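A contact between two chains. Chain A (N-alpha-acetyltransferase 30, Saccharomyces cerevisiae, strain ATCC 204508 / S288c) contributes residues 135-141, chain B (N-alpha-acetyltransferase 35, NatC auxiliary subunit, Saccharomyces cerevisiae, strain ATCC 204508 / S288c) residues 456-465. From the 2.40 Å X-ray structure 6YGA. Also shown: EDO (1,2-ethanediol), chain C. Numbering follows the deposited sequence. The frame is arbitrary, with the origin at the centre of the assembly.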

# COMPACT_ATOMS: atom_id res chain seq x y z
N PHE A 135 -9.95 12.51 17.07
CA PHE A 135 -9.50 11.99 15.78
C PHE A 135 -9.88 10.52 15.64
O PHE A 135 -9.86 9.77 16.62
N ILE A 136 -10.22 10.12 14.42
CA ILE A 136 -10.43 8.72 14.09
C ILE A 136 -9.62 8.41 12.84
O ILE A 136 -9.33 9.28 12.02
N ARG A 137 -9.26 7.13 12.71
CA ARG A 137 -8.50 6.66 11.56
C ARG A 137 -9.43 6.47 10.37
O ARG A 137 -10.43 5.76 10.45
N MSE A 138 -9.09 7.11 9.26
CA MSE A 138 -9.93 7.07 8.07
C MSE A 138 -9.28 6.29 6.93
O MSE A 138 -9.93 6.00 5.93
N LYS A 139 -8.01 5.94 7.10
CA LYS A 139 -7.27 5.31 6.02
C LYS A 139 -5.98 4.72 6.57
O LYS A 139 -5.42 5.23 7.55
N ARG A 140 -5.52 3.64 5.94
CA ARG A 140 -4.23 3.04 6.25
C ARG A 140 -3.42 2.96 4.97
O ARG A 140 -3.90 2.43 3.96
N MSE A 141 -2.20 3.49 5.00
CA MSE A 141 -1.37 3.54 3.80
C MSE A 141 -0.20 2.56 3.89
O MSE A 141 0.61 2.63 4.80
N ASP B 456 -9.47 -5.76 10.07
CA ASP B 456 -8.19 -6.40 9.79
C ASP B 456 -7.06 -5.37 9.75
O ASP B 456 -5.93 -5.68 10.11
N LEU B 457 -7.37 -4.15 9.32
CA LEU B 457 -6.40 -3.07 9.24
C LEU B 457 -6.35 -2.22 10.50
O LEU B 457 -5.57 -1.26 10.55
N ASP B 458 -7.16 -2.54 11.51
CA ASP B 458 -7.20 -1.80 12.77
C ASP B 458 -7.60 -0.34 12.54
O ASP B 458 -7.11 0.57 13.21
N ILE B 459 -8.49 -0.13 11.56
CA ILE B 459 -9.01 1.21 11.31
C ILE B 459 -9.91 1.66 12.45
O ILE B 459 -9.88 2.82 12.86
N TYR B 460 -10.70 0.74 13.00
CA TYR B 460 -11.71 1.09 13.99
C TYR B 460 -11.15 1.00 15.40
O TYR B 460 -10.46 0.04 15.75
N LYS B 461 -11.45 2.00 16.21
CA LYS B 461 -11.07 1.96 17.61
C LYS B 461 -12.07 1.12 18.40
O LYS B 461 -13.19 0.88 17.94
N PRO B 462 -11.67 0.61 19.57
CA PRO B 462 -12.59 -0.25 20.34
C PRO B 462 -13.97 0.34 20.58
O PRO B 462 -14.95 -0.41 20.57
N PHE B 463 -14.08 1.65 20.80
CA PHE B 463 -15.40 2.22 21.06
C PHE B 463 -16.28 2.23 19.81
O PHE B 463 -17.50 2.31 19.93
N GLU B 464 -15.67 2.16 18.63
CA GLU B 464 -16.41 2.08 17.37
C GLU B 464 -16.84 0.67 17.02
O GLU B 464 -17.50 0.48 16.00
N ALA B 465 -16.47 -0.33 17.84
CA ALA B 465 -16.70 -1.72 17.45
C ALA B 465 -18.18 -2.03 17.31
O ALA B 465 -18.59 -2.76 16.40

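Strand 136-141 of chain A packs against a segment of chain B without regular helix or strand, burying 526 Å² in total. Phe A135 (chi1 m) points away and makes no contact.

The CA-to-CB bond of Ile A136 points sideways, with chi1 p and chi2 t. CG2 of Ile A136 sits 4.3 Å from CZ of Phe B463, an apolar contact, and 3.8 Å from OE2 of Glu B464. Glu B464 (m, t) also accepts a bond within its own segment: N of Lys B461 donates to OE1 of Glu B464 at 3.0 Å.

Arg A137 points toward chain B in an extended m, t, t rotamer. That reach brings NH1 of Arg A137 to the backbone O of Asp B458, a 2.7 Å hydrogen bond at the edge of the guanidinium. Lys B461 (m, t, p, p) lays its CG over one guanidinium face, 4.4 Å from NE of Arg A137. Their charged ends are also close: NH2 of Arg A137 is 4.5 Å from NZ of Lys B461, and both atoms have hydrogen-bond partners elsewhere in the structure. Water 1 accepts from the backbone N of Arg A137 and donates to O of Ile B459 and OE1 of Glu B464, so it bridges the chains.

Selenomethionine Met A138 (m, m, m) points away. The backbone O of Met A138 accepts a 2.6 Å hydrogen bond from O2 of the ethanediol, whose O1 lies near the ring edge of Tyr B460.

Arg A140 points toward chain B, with chi1 to chi3 all t. NH1 of Arg A140 donates to O of Leu B457 at 2.8 Å. Water 2 donates to OD2 of Asp B458 and accepts a weak bond from the same NH1. CB of Arg A140 meets CD1 of Ile B459 (m, m) at 3.8 Å. CG2 of Ile B459 approaches O of Arg A137 at 3.3 Å.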

# COMPACT_ATOMS: atom_id res chain seq x y z
CB PHE A 135 -7.99 12.15 15.64
CG PHE A 135 -7.54 13.53 15.25
CD1 PHE A 135 -7.33 14.51 16.22
CD2 PHE A 135 -7.29 13.85 13.93
CE1 PHE A 135 -6.90 15.78 15.87
CE2 PHE A 135 -6.86 15.12 13.57
CZ PHE A 135 -6.67 16.08 14.54
CB ILE A 136 -11.91 8.36 13.89
CG1 ILE A 136 -12.55 9.25 12.82
CG2 ILE A 136 -12.67 8.45 15.21
CD1 ILE A 136 -14.00 8.90 12.53
CB ARG A 137 -7.80 5.35 11.91
CG ARG A 137 -7.12 5.40 13.27
CD ARG A 137 -6.66 4.03 13.73
NE ARG A 137 -6.20 4.08 15.11
CZ ARG A 137 -5.84 3.01 15.83
NH1 ARG A 137 -5.91 1.80 15.30
NH2 ARG A 137 -5.43 3.16 17.08
CB MSE A 138 -10.27 8.48 7.60
CG MSE A 138 -11.20 9.23 8.54
SE MSE A 138 -12.88 8.26 8.78
CE MSE A 138 -13.57 8.38 6.96
CB LYS A 139 -6.96 6.33 4.91
CG LYS A 139 -6.53 5.74 3.58
CD LYS A 139 -6.31 6.85 2.57
CE LYS A 139 -6.17 6.33 1.15
NZ LYS A 139 -6.06 7.45 0.18
CB ARG A 140 -4.39 1.65 6.86
CG ARG A 140 -3.11 1.09 7.47
CD ARG A 140 -3.30 -0.36 7.92
NE ARG A 140 -2.06 -0.96 8.41
CZ ARG A 140 -1.84 -1.30 9.68
NH1 ARG A 140 -2.78 -1.09 10.60
NH2 ARG A 140 -0.69 -1.84 10.03
CB MSE A 141 -0.86 4.97 3.57
CG MSE A 141 -1.96 5.99 3.33
SE MSE A 141 -2.81 6.63 4.97
CE MSE A 141 -1.84 8.31 5.17
CB ASP B 456 -8.27 -7.17 8.47
CG ASP B 456 -6.98 -7.90 8.14
OD1 ASP B 456 -6.57 -8.79 8.91
OD2 ASP B 456 -6.38 -7.59 7.08
CB LEU B 457 -6.70 -2.19 8.02
CG LEU B 457 -6.75 -2.92 6.67
CD1 LEU B 457 -7.29 -2.00 5.59
CD2 LEU B 457 -5.38 -3.46 6.27
CB ASP B 458 -5.87 -1.88 13.52
CG ASP B 458 -5.64 -3.25 14.14
OD1 ASP B 458 -6.52 -3.70 14.90
OD2 ASP B 458 -4.60 -3.88 13.85
CB ILE B 459 -9.75 1.23 9.96
CG1 ILE B 459 -8.78 0.98 8.81
CG2 ILE B 459 -10.48 2.55 9.77
CD1 ILE B 459 -7.67 2.00 8.71
CB TYR B 460 -12.92 0.17 13.86
CG TYR B 460 -13.42 -0.02 12.45
CD1 TYR B 460 -13.58 1.07 11.59
CD2 TYR B 460 -13.71 -1.29 11.96
CE1 TYR B 460 -14.03 0.89 10.29
CE2 TYR B 460 -14.15 -1.48 10.67
CZ TYR B 460 -14.31 -0.39 9.84
OH TYR B 460 -14.75 -0.58 8.55
CB LYS B 461 -10.99 3.38 18.18
CG LYS B 461 -9.78 4.16 17.68
CD LYS B 461 -9.72 5.55 18.31
CE LYS B 461 -9.53 5.46 19.82
NZ LYS B 461 -8.29 4.71 20.18
CB PRO B 462 -11.82 -0.47 21.65
CG PRO B 462 -10.39 -0.42 21.24
CD PRO B 462 -10.32 0.64 20.16
CB PHE B 463 -15.28 3.63 21.66
CG PHE B 463 -14.93 4.70 20.67
CD1 PHE B 463 -15.91 5.33 19.91
CD2 PHE B 463 -13.62 5.13 20.53
CE1 PHE B 463 -15.58 6.34 19.02
CE2 PHE B 463 -13.28 6.13 19.64
CZ PHE B 463 -14.26 6.74 18.88
CB GLU B 464 -15.56 2.65 16.23
CG GLU B 464 -15.22 4.12 16.35
CD GLU B 464 -14.36 4.62 15.20
OE1 GLU B 464 -13.20 4.16 15.08
OE2 GLU B 464 -14.84 5.46 14.42
CB ALA B 465 -16.05 -2.66 18.46
C1 EDO C . -14.56 4.87 6.71
O1 EDO C . -14.56 3.84 7.71
C2 EDO C . -13.38 4.67 5.76
O2 EDO C . -12.15 4.83 6.46
O HOH W 1 -10.27 5.08 14.28
O HOH W 2 -2.00 -2.21 13.78